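Local atomic coordinates of uncharacterized protein (Gallus gallus, PDB entry 3WXB), a protein that probably reduces carbonyl compounds with NAD(P)H, as a short-chain dehydrogenase/reductase that holds NADPH on a Rossmann fold. Residues A[153-158]-A[172-177]; A[179-184]-A[196-201]; A[204-209]-A[223-228]. All coordinates share one frame; numbering follows the deposited sequence.

Interaction 1: A[153-158]-A[172-177]. With NDP (NADPH dihydro-nicotinamide-adenine-dinucleotide phosphate), chain C.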
# COMPACT_ATOMS: atom_id res chain seq x y z
N PRO A 153 7.64 21.43 8.25
CA PRO A 153 7.79 22.80 8.74
C PRO A 153 8.06 23.75 7.60
O PRO A 153 7.49 24.83 7.56
CB PRO A 153 9.04 22.71 9.66
CG PRO A 153 8.88 21.32 10.29
CD PRO A 153 8.48 20.49 9.03
N MET A 154 8.92 23.34 6.67
CA MET A 154 9.29 24.17 5.54
C MET A 154 8.24 24.29 4.43
O MET A 154 8.11 25.36 3.83
CB MET A 154 10.59 23.68 4.93
CG MET A 154 11.81 23.94 5.87
SD MET A 154 13.18 22.92 5.35
CE MET A 154 12.94 21.57 6.48
N LEU A 155 7.53 23.20 4.18
CA LEU A 155 6.32 23.23 3.34
C LEU A 155 5.24 24.20 3.89
O LEU A 155 4.62 24.96 3.13
CB LEU A 155 5.74 21.82 3.25
CG LEU A 155 6.61 20.92 2.36
CD1 LEU A 155 6.38 19.39 2.58
CD2 LEU A 155 6.43 21.31 0.88
N LYS A 156 5.02 24.14 5.19
CA LYS A 156 4.06 24.99 5.86
C LYS A 156 4.49 26.44 5.81
O LYS A 156 3.64 27.32 5.75
CB LYS A 156 3.96 24.63 7.32
CG LYS A 156 3.12 23.41 7.63
CD LYS A 156 3.09 23.29 9.18
CE LYS A 156 2.39 22.04 9.61
NZ LYS A 156 2.43 21.99 11.10
N LYS A 157 5.79 26.67 5.94
CA LYS A 157 6.34 28.03 5.79
C LYS A 157 6.09 28.58 4.38
O LYS A 157 5.68 29.77 4.23
CB LYS A 157 7.86 28.11 6.15
CG LYS A 157 8.39 29.61 6.16
CD LYS A 157 8.39 30.19 7.62
CE LYS A 157 9.79 29.98 8.37
NZ LYS A 157 10.41 28.55 8.37
N ALA A 158 6.28 27.73 3.36
CA ALA A 158 5.95 28.15 2.00
C ALA A 158 4.45 28.50 1.82
O ALA A 158 4.13 29.43 1.08
CB ALA A 158 6.41 27.13 0.93
N ALA A 172 2.74 25.25 -2.14
CA ALA A 172 3.38 24.28 -1.25
C ALA A 172 2.78 22.96 -1.65
O ALA A 172 1.55 22.81 -1.56
CB ALA A 172 3.05 24.57 0.21
N ALA A 173 3.60 22.02 -2.10
CA ALA A 173 3.08 20.73 -2.67
C ALA A 173 4.02 19.55 -2.33
O ALA A 173 5.23 19.73 -2.31
CB ALA A 173 2.94 20.81 -4.19
N ILE A 174 3.45 18.37 -2.14
CA ILE A 174 4.16 17.12 -2.08
C ILE A 174 3.74 16.31 -3.29
O ILE A 174 2.60 16.10 -3.53
CB ILE A 174 3.84 16.35 -0.78
CG1 ILE A 174 4.33 17.10 0.44
CG2 ILE A 174 4.41 14.96 -0.83
CD1 ILE A 174 3.66 16.73 1.67
N ILE A 175 4.71 15.90 -4.06
CA ILE A 175 4.50 15.12 -5.22
C ILE A 175 5.06 13.70 -4.96
O ILE A 175 6.21 13.54 -4.77
CB ILE A 175 5.20 15.71 -6.45
CG1 ILE A 175 4.93 17.20 -6.57
CG2 ILE A 175 4.86 14.96 -7.70
CD1 ILE A 175 3.49 17.54 -6.33
N ASN A 176 4.21 12.71 -4.97
CA ASN A 176 4.64 11.33 -4.86
C ASN A 176 4.68 10.59 -6.18
O ASN A 176 3.67 10.41 -6.78
CB ASN A 176 3.81 10.61 -3.83
CG ASN A 176 4.00 11.15 -2.49
OD1 ASN A 176 5.06 11.52 -2.15
ND2 ASN A 176 2.96 11.26 -1.74
N ILE A 177 5.87 10.16 -6.62
CA ILE A 177 5.95 9.49 -7.91
C ILE A 177 5.53 8.01 -7.71
O ILE A 177 6.32 7.20 -7.16
CB ILE A 177 7.34 9.57 -8.54
CG1 ILE A 177 7.83 11.02 -8.58
CG2 ILE A 177 7.32 8.89 -9.96
CD1 ILE A 177 6.89 11.98 -9.47
PA NDP C . 15.85 4.24 -11.29
O1A NDP C . 16.02 2.84 -10.80
O2A NDP C . 16.38 4.53 -12.56
O5B NDP C . 16.41 5.23 -10.33
C5B NDP C . 16.20 5.01 -8.91
C4B NDP C . 16.64 6.24 -8.19
O4B NDP C . 16.18 6.22 -6.73
C3B NDP C . 18.18 6.37 -8.11
O3B NDP C . 18.44 7.83 -7.95
C2B NDP C . 18.49 5.67 -6.78
O2B NDP C . 19.76 6.03 -6.20
C1B NDP C . 17.34 6.21 -5.88
N9A NDP C . 17.13 5.27 -4.66
C8A NDP C . 16.74 3.97 -4.60
N7A NDP C . 16.75 3.59 -3.31
C5A NDP C . 17.27 4.57 -2.59
C6A NDP C . 17.50 4.69 -1.27
N6A NDP C . 17.24 3.65 -0.46
N1A NDP C . 17.97 5.85 -0.77
C2A NDP C . 18.18 6.93 -1.60
N3A NDP C . 17.95 6.77 -2.96
C4A NDP C . 17.47 5.62 -3.41
O3 NDP C . 14.22 4.45 -11.20
PN NDP C . 13.39 5.48 -12.13
O1N NDP C . 12.87 4.73 -13.27
O2N NDP C . 14.13 6.75 -12.31
O5D NDP C . 12.15 5.68 -11.09
C5D NDP C . 11.95 6.83 -10.25
C4D NDP C . 10.53 6.75 -9.66
O4D NDP C . 9.60 6.61 -10.72
C3D NDP C . 10.42 5.44 -8.83
O3D NDP C . 9.66 5.80 -7.68
C2D NDP C . 9.67 4.50 -9.68
O2D NDP C . 8.93 3.55 -8.91
C1D NDP C . 8.76 5.43 -10.45
N1N NDP C . 8.29 4.80 -11.71
C2N NDP C . 9.15 4.44 -12.76
C3N NDP C . 8.64 3.85 -13.92
C7N NDP C . 9.46 3.53 -15.02
O7N NDP C . 8.95 2.98 -16.00
N7N NDP C . 10.76 3.95 -14.99
C4N NDP C . 7.26 3.57 -14.02
C5N NDP C . 6.37 3.91 -13.00
C6N NDP C . 6.86 4.49 -11.82
P2B NDP C . 21.10 5.11 -6.51
O1X NDP C . 21.83 5.49 -5.29
O2X NDP C . 21.52 5.63 -7.82
O3X NDP C . 20.60 3.71 -6.51
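No aromatic ring lies between L155 and A172; the flat groups are peptides, each met by a methyl. The carbonyl O of L155 reaches the methyl CB of A172 at 3.3 Å. L155 CD2 lies by the backbone of A173, 3.8 Å from A173 O and a little farther from A173 N. L155 therefore touches with both its backbone and its side chain. Its CG stands beside the backbone N, anti to the carbonyl carbon (chi1 -73°), and the two methyls then part company. CD2 lies by the A173 backbone, while CD1 meets I174 CG1 at 3.7 Å. The side chains of L155 and I174 cross at about a right angle, and L155 CD1 rests against both CG1 and CD1 of I174. One turn on, A158 CB adds a looser methyl contact with A172 CB at 4.3 Å.

The contact joins the end of helix 130-160 to the start of strand 173-177. It belongs to a beta-alpha-beta crossover of the Rossmann fold, from strand 112-115 through the helix to its parallel neighbour. I221 also packs on L155, and Q212 and Y216 of helix 196-216 on I174. At the far end of the strand, I177 CG2 lies 3.3 Å from NADPH O4D. No hydrogen bond links the two segments, so the helix and strand meet through buried methyl contacts, including one methyl against the carbonyl O of L155.

Interaction 2: A[179-184]-A[196-201]. With NDP (NADPH dihydro-nicotinamide-adenine-dinucleotide phosphate), chain C; EDO (1,2-ethanediol), chain D.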
# COMPACT_ATOMS: atom_id res chain seq x y z
N SER A 179 2.85 4.67 -9.47
CA SER A 179 2.84 3.84 -10.67
C SER A 179 1.46 3.24 -10.84
O SER A 179 0.83 2.86 -9.85
CB SER A 179 3.82 2.66 -10.54
OG SER A 179 3.80 1.95 -11.77
N THR A 180 1.01 3.09 -12.06
CA THR A 180 -0.23 2.34 -12.35
C THR A 180 0.02 0.84 -12.16
O THR A 180 -0.93 0.06 -12.11
CB THR A 180 -0.79 2.59 -13.79
OG1 THR A 180 0.26 2.45 -14.75
CG2 THR A 180 -1.39 3.98 -13.94
N ALA A 181 1.29 0.43 -12.00
CA ALA A 181 1.54 -0.95 -11.50
C ALA A 181 0.95 -1.08 -10.10
O ALA A 181 0.57 -2.18 -9.74
CB ALA A 181 3.04 -1.27 -11.46
N GLY A 182 0.82 0.04 -9.36
CA GLY A 182 0.20 0.09 -8.04
C GLY A 182 -1.30 0.31 -8.08
O GLY A 182 -1.95 0.47 -7.05
N SER A 183 -1.84 0.38 -9.29
CA SER A 183 -3.29 0.52 -9.44
C SER A 183 -3.96 -0.85 -9.23
O SER A 183 -3.71 -1.78 -9.98
CB SER A 183 -3.65 1.04 -10.87
OG SER A 183 -5.05 0.88 -11.06
N ILE A 184 -4.84 -0.95 -8.27
CA ILE A 184 -5.49 -2.26 -8.00
C ILE A 184 -6.38 -2.65 -9.16
O ILE A 184 -6.41 -3.84 -9.64
CB ILE A 184 -6.23 -2.24 -6.66
CG1 ILE A 184 -5.26 -1.77 -5.57
CG2 ILE A 184 -6.85 -3.69 -6.36
CD1 ILE A 184 -5.95 -1.55 -4.29
N LEU A 196 5.09 -8.19 -6.69
CA LEU A 196 4.15 -7.88 -5.65
C LEU A 196 4.63 -6.86 -4.67
O LEU A 196 3.89 -5.95 -4.30
CB LEU A 196 3.78 -9.15 -4.89
CG LEU A 196 2.60 -9.96 -5.42
CD1 LEU A 196 2.85 -10.38 -6.89
CD2 LEU A 196 2.36 -11.24 -4.50
N SER A 197 5.89 -7.00 -4.21
CA SER A 197 6.45 -6.03 -3.26
C SER A 197 6.37 -4.58 -3.80
O SER A 197 6.03 -3.67 -3.04
CB SER A 197 7.92 -6.35 -2.88
OG SER A 197 8.77 -6.38 -4.01
N TYR A 198 6.69 -4.41 -5.08
CA TYR A 198 6.57 -3.07 -5.73
C TYR A 198 5.10 -2.59 -5.82
O TYR A 198 4.80 -1.48 -5.39
CB TYR A 198 7.14 -3.14 -7.09
CG TYR A 198 7.15 -1.80 -7.85
CD1 TYR A 198 8.11 -0.83 -7.57
CD2 TYR A 198 6.23 -1.55 -8.87
CE1 TYR A 198 8.19 0.41 -8.30
CE2 TYR A 198 6.30 -0.31 -9.62
CZ TYR A 198 7.27 0.62 -9.31
OH TYR A 198 7.37 1.80 -9.99
N ARG A 199 4.19 -3.45 -6.30
CA ARG A 199 2.77 -3.12 -6.51
C ARG A 199 2.10 -2.77 -5.19
O ARG A 199 1.34 -1.78 -5.06
CB ARG A 199 2.01 -4.28 -7.26
CG ARG A 199 2.60 -4.64 -8.60
CD ARG A 199 1.73 -5.68 -9.29
NE ARG A 199 2.31 -5.94 -10.59
CZ ARG A 199 2.02 -5.26 -11.69
NH1 ARG A 199 1.09 -4.25 -11.68
NH2 ARG A 199 2.64 -5.57 -12.82
N CYS A 200 2.34 -3.59 -4.18
CA CYS A 200 1.74 -3.32 -2.85
C CYS A 200 2.28 -2.00 -2.31
O CYS A 200 1.47 -1.17 -1.71
CB CYS A 200 2.07 -4.48 -1.84
SG CYS A 200 1.18 -5.97 -2.25
N SER A 201 3.59 -1.73 -2.46
CA SER A 201 4.14 -0.46 -1.97
C SER A 201 3.56 0.77 -2.73
O SER A 201 3.40 1.81 -2.14
CB SER A 201 5.67 -0.38 -2.08
OG SER A 201 6.16 -0.22 -3.40
PA NDP C . 15.85 4.24 -11.29
O1A NDP C . 16.02 2.84 -10.80
O2A NDP C . 16.38 4.53 -12.56
O5B NDP C . 16.41 5.23 -10.33
C5B NDP C . 16.20 5.01 -8.91
C4B NDP C . 16.64 6.24 -8.19
O4B NDP C . 16.18 6.22 -6.73
C3B NDP C . 18.18 6.37 -8.11
O3B NDP C . 18.44 7.83 -7.95
C2B NDP C . 18.49 5.67 -6.78
O2B NDP C . 19.76 6.03 -6.20
C1B NDP C . 17.34 6.21 -5.88
N9A NDP C . 17.13 5.27 -4.66
C8A NDP C . 16.74 3.97 -4.60
N7A NDP C . 16.75 3.59 -3.31
C5A NDP C . 17.27 4.57 -2.59
C6A NDP C . 17.50 4.69 -1.27
N6A NDP C . 17.24 3.65 -0.46
N1A NDP C . 17.97 5.85 -0.77
C2A NDP C . 18.18 6.93 -1.60
N3A NDP C . 17.95 6.77 -2.96
C4A NDP C . 17.47 5.62 -3.41
O3 NDP C . 14.22 4.45 -11.20
PN NDP C . 13.39 5.48 -12.13
O1N NDP C . 12.87 4.73 -13.27
O2N NDP C . 14.13 6.75 -12.31
O5D NDP C . 12.15 5.68 -11.09
C5D NDP C . 11.95 6.83 -10.25
C4D NDP C . 10.53 6.75 -9.66
O4D NDP C . 9.60 6.61 -10.72
C3D NDP C . 10.42 5.44 -8.83
O3D NDP C . 9.66 5.80 -7.68
C2D NDP C . 9.67 4.50 -9.68
O2D NDP C . 8.93 3.55 -8.91
C1D NDP C . 8.76 5.43 -10.45
N1N NDP C . 8.29 4.80 -11.71
C2N NDP C . 9.15 4.44 -12.76
C3N NDP C . 8.64 3.85 -13.92
C7N NDP C . 9.46 3.53 -15.02
O7N NDP C . 8.95 2.98 -16.00
N7N NDP C . 10.76 3.95 -14.99
C4N NDP C . 7.26 3.57 -14.02
C5N NDP C . 6.37 3.91 -13.00
C6N NDP C . 6.86 4.49 -11.82
P2B NDP C . 21.10 5.11 -6.51
O1X NDP C . 21.83 5.49 -5.29
O2X NDP C . 21.52 5.63 -7.82
O3X NDP C . 20.60 3.71 -6.51
C1 EDO D . 7.77 -0.04 -13.58
O1 EDO D . 7.91 -1.47 -13.85
C2 EDO D . 6.30 0.34 -13.78
O2 EDO D . 6.01 0.96 -12.49
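A181 and Y198 meet beside the active site of the short-chain dehydrogenase/reductase fold. Y198 and K202 form the family's Tyr-x-x-x-Lys motif, and S179 is probably the serine that accompanies this motif in the family's active site. With CG opposite the backbone N (chi1 -177°), the Y198 ring leaves the helix so that its hydroxyl end comes near the loop and the cofactor. A181 CB lies in the ring plane at the edge, 3.9 Å from Y198 CE2. NADPH O2D is also in that plane and hydrogen-bonded to Y198 OH at 2.6 Å. S179 CB lies oblique to the ring, near Y198 OH.

The serine hydroxyl is positioned by an ST turn: A181 N donates to S179 OG at 2.9 Å. Both S179 OG and Y198 OH are hydrogen-bonded to O2 of an ethanediol, probably from the crystallisation liquor. This O2 lies 3.3 Å from C4N of NADPH, consistent with the place of a substrate carbonyl oxygen.

R199, extended from CG to NE, passes by A181 O. Its guanidinium is held chiefly by the carbonyls of Q194, G193 and Y188. Across the contact it adds one weak, bent bond, from R199 NH1 to A181 O at 2.9 Å with an N-H...O angle of 129°.

Interaction 3: A[204-209]-A[223-228]. With NDP (NADPH dihydro-nicotinamide-adenine-dinucleotide phosphate), chain C.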
# COMPACT_ATOMS: atom_id res chain seq x y z
N ALA A 204 0.03 1.44 -1.54
CA ALA A 204 0.12 2.07 -0.24
C ALA A 204 0.56 3.55 -0.32
O ALA A 204 0.14 4.34 0.53
CB ALA A 204 1.13 1.27 0.70
N LEU A 205 1.41 3.87 -1.29
CA LEU A 205 1.85 5.23 -1.54
C LEU A 205 0.63 6.05 -2.05
O LEU A 205 0.51 7.23 -1.74
CB LEU A 205 2.91 5.24 -2.67
CG LEU A 205 3.53 6.61 -3.05
CD1 LEU A 205 4.28 7.31 -1.87
CD2 LEU A 205 4.50 6.49 -4.24
N ASN A 206 -0.22 5.43 -2.88
CA ASN A 206 -1.44 6.15 -3.33
C ASN A 206 -2.31 6.48 -2.13
O ASN A 206 -2.81 7.59 -2.00
CB ASN A 206 -2.15 5.34 -4.37
CG ASN A 206 -1.36 5.29 -5.67
OD1 ASN A 206 -0.40 6.05 -5.85
ND2 ASN A 206 -1.81 4.47 -6.61
N MET A 207 -2.45 5.50 -1.23
CA MET A 207 -3.09 5.69 0.04
C MET A 207 -2.46 6.79 0.83
O MET A 207 -3.19 7.66 1.38
CB MET A 207 -3.21 4.36 0.86
CG MET A 207 -3.81 4.58 2.28
SD MET A 207 -5.50 5.42 2.29
CE MET A 207 -6.55 4.02 1.94
N LEU A 208 -1.12 6.75 0.98
CA LEU A 208 -0.43 7.79 1.74
C LEU A 208 -0.77 9.18 1.19
O LEU A 208 -1.08 10.11 1.97
CB LEU A 208 1.07 7.60 1.69
CG LEU A 208 1.95 8.70 2.27
CD1 LEU A 208 1.63 8.95 3.84
CD2 LEU A 208 3.48 8.35 2.01
N THR A 209 -0.71 9.30 -0.12
CA THR A 209 -0.92 10.59 -0.80
C THR A 209 -2.34 11.12 -0.49
O THR A 209 -2.52 12.31 -0.13
CB THR A 209 -0.76 10.43 -2.29
OG1 THR A 209 0.53 9.90 -2.62
CG2 THR A 209 -0.89 11.79 -3.03
N CYS A 223 -1.21 17.89 -2.38
CA CYS A 223 -0.56 16.57 -2.53
C CYS A 223 -1.11 15.84 -3.73
O CYS A 223 -2.32 15.95 -4.03
CB CYS A 223 -0.79 15.70 -1.29
SG CYS A 223 -0.31 16.43 0.22
N VAL A 224 -0.28 15.09 -4.44
CA VAL A 224 -0.76 14.39 -5.63
C VAL A 224 0.17 13.19 -5.90
O VAL A 224 1.34 13.27 -5.54
CB VAL A 224 -0.81 15.28 -6.89
CG1 VAL A 224 0.61 15.69 -7.39
CG2 VAL A 224 -1.60 14.59 -8.00
N ALA A 225 -0.35 12.13 -6.51
CA ALA A 225 0.44 10.94 -6.90
C ALA A 225 0.51 11.01 -8.41
O ALA A 225 -0.56 11.19 -9.04
CB ALA A 225 -0.32 9.66 -6.49
N LEU A 226 1.68 10.83 -9.02
CA LEU A 226 1.82 10.79 -10.48
C LEU A 226 2.35 9.46 -11.00
O LEU A 226 3.32 8.90 -10.45
CB LEU A 226 2.81 11.86 -10.95
CG LEU A 226 2.48 13.33 -10.63
CD1 LEU A 226 3.50 14.29 -11.24
CD2 LEU A 226 1.08 13.64 -11.08
N HIS A 227 1.77 8.98 -12.07
CA HIS A 227 2.36 7.91 -12.83
C HIS A 227 3.14 8.54 -13.96
O HIS A 227 2.55 9.28 -14.76
CB HIS A 227 1.26 7.01 -13.40
CG HIS A 227 1.78 5.94 -14.31
ND1 HIS A 227 2.77 5.05 -13.90
CD2 HIS A 227 1.52 5.66 -15.60
CE1 HIS A 227 3.08 4.26 -14.91
NE2 HIS A 227 2.34 4.60 -15.95
N PRO A 228 4.47 8.26 -14.07
CA PRO A 228 5.40 8.90 -15.01
C PRO A 228 5.37 8.25 -16.34
O PRO A 228 6.01 8.71 -17.26
CB PRO A 228 6.77 8.73 -14.34
CG PRO A 228 6.60 7.44 -13.57
CD PRO A 228 5.21 7.42 -13.06
PA NDP C . 15.85 4.24 -11.29
O1A NDP C . 16.02 2.84 -10.80
O2A NDP C . 16.38 4.53 -12.56
O5B NDP C . 16.41 5.23 -10.33
C5B NDP C . 16.20 5.01 -8.91
C4B NDP C . 16.64 6.24 -8.19
O4B NDP C . 16.18 6.22 -6.73
C3B NDP C . 18.18 6.37 -8.11
O3B NDP C . 18.44 7.83 -7.95
C2B NDP C . 18.49 5.67 -6.78
O2B NDP C . 19.76 6.03 -6.20
C1B NDP C . 17.34 6.21 -5.88
N9A NDP C . 17.13 5.27 -4.66
C8A NDP C . 16.74 3.97 -4.60
N7A NDP C . 16.75 3.59 -3.31
C5A NDP C . 17.27 4.57 -2.59
C6A NDP C . 17.50 4.69 -1.27
N6A NDP C . 17.24 3.65 -0.46
N1A NDP C . 17.97 5.85 -0.77
C2A NDP C . 18.18 6.93 -1.60
N3A NDP C . 17.95 6.77 -2.96
C4A NDP C . 17.47 5.62 -3.41
O3 NDP C . 14.22 4.45 -11.20
PN NDP C . 13.39 5.48 -12.13
O1N NDP C . 12.87 4.73 -13.27
O2N NDP C . 14.13 6.75 -12.31
O5D NDP C . 12.15 5.68 -11.09
C5D NDP C . 11.95 6.83 -10.25
C4D NDP C . 10.53 6.75 -9.66
O4D NDP C . 9.60 6.61 -10.72
C3D NDP C . 10.42 5.44 -8.83
O3D NDP C . 9.66 5.80 -7.68
C2D NDP C . 9.67 4.50 -9.68
O2D NDP C . 8.93 3.55 -8.91
C1D NDP C . 8.76 5.43 -10.45
N1N NDP C . 8.29 4.80 -11.71
C2N NDP C . 9.15 4.44 -12.76
C3N NDP C . 8.64 3.85 -13.92
C7N NDP C . 9.46 3.53 -15.02
O7N NDP C . 8.95 2.98 -16.00
N7N NDP C . 10.76 3.95 -14.99
C4N NDP C . 7.26 3.57 -14.02
C5N NDP C . 6.37 3.91 -13.00
C6N NDP C . 6.86 4.49 -11.82
P2B NDP C . 21.10 5.11 -6.51
O1X NDP C . 21.83 5.49 -5.29
O2X NDP C . 21.52 5.63 -7.82
O3X NDP C . 20.60 3.71 -6.51
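T209 and N206 of a helix rest on C223, V224 and A225 of a strand in a buried helix-on-sheet contact of the Rossmann fold. Helix 204-209 runs nearly antiparallel to strand 223-227, at 153°, with the axes 8.0 Å apart. It is part of helix 196-216, which links strand 173-177 to its parallel neighbour 222-227.

T209 carries most of the contact. Its CG2 presses on the backbone rather than on a side chain, 3.4 Å from V224 C and 3.5 Å from A225 N. The methyl is anti to the backbone N and OG1 lies beside that N (chi1 -57°). This sends the methyl to the strand and lets T209 OG1 donate back to L205 O at 2.8 Å. T209 N reaches the same carbonyl from the opposite face of its plane. T209 OG1 is also hydrogen-bonded to N176 ND2 of the next strand.

A225 CB meets two polar side chains, with N206 OD1 at 3.7 Å and T209 OG1 at 4.0 Å. N206 OD1 has its hydrogen-bond partner in S178 OG. M207 and L208 pack against G182 and L196 of the second subunit.

Beyond the helix contact, the strand leads to the cofactor. P228 CG lies 3.4 Å from C6N of the nicotinamide, and C5N lies oblique to the H227 ring, near CE1.

No hydrogen bond crosses between the two segments. T209 OG1 and N206 OD1 are buried and satisfied, the first by L205 O and N176, the second by S178. The closest approach to the strand backbone is made by the methyl of T209.

In the fold
From the N terminus the three contacts come in series, and none nests in or crosses another. Interaction 1 closes the 13-residue connection from helix 130-160 into strand 173-177. The chain then leaves that strand, and interaction 2 closes the loop between 179-184 and the start of helix 196-216. Interaction 3 takes a later part of the same helix and closes the span made by the end of that helix and the connection into strand 222-227. Interactions 1 and 3 share the sheet, where N176 N and V224 O of the two neighbouring strands probably form a hydrogen bond. Interactions 2 and 3 meet where H227 packs on S179 and T180. All three reach NADPH, and interactions 2 and 3 also touch the second subunit.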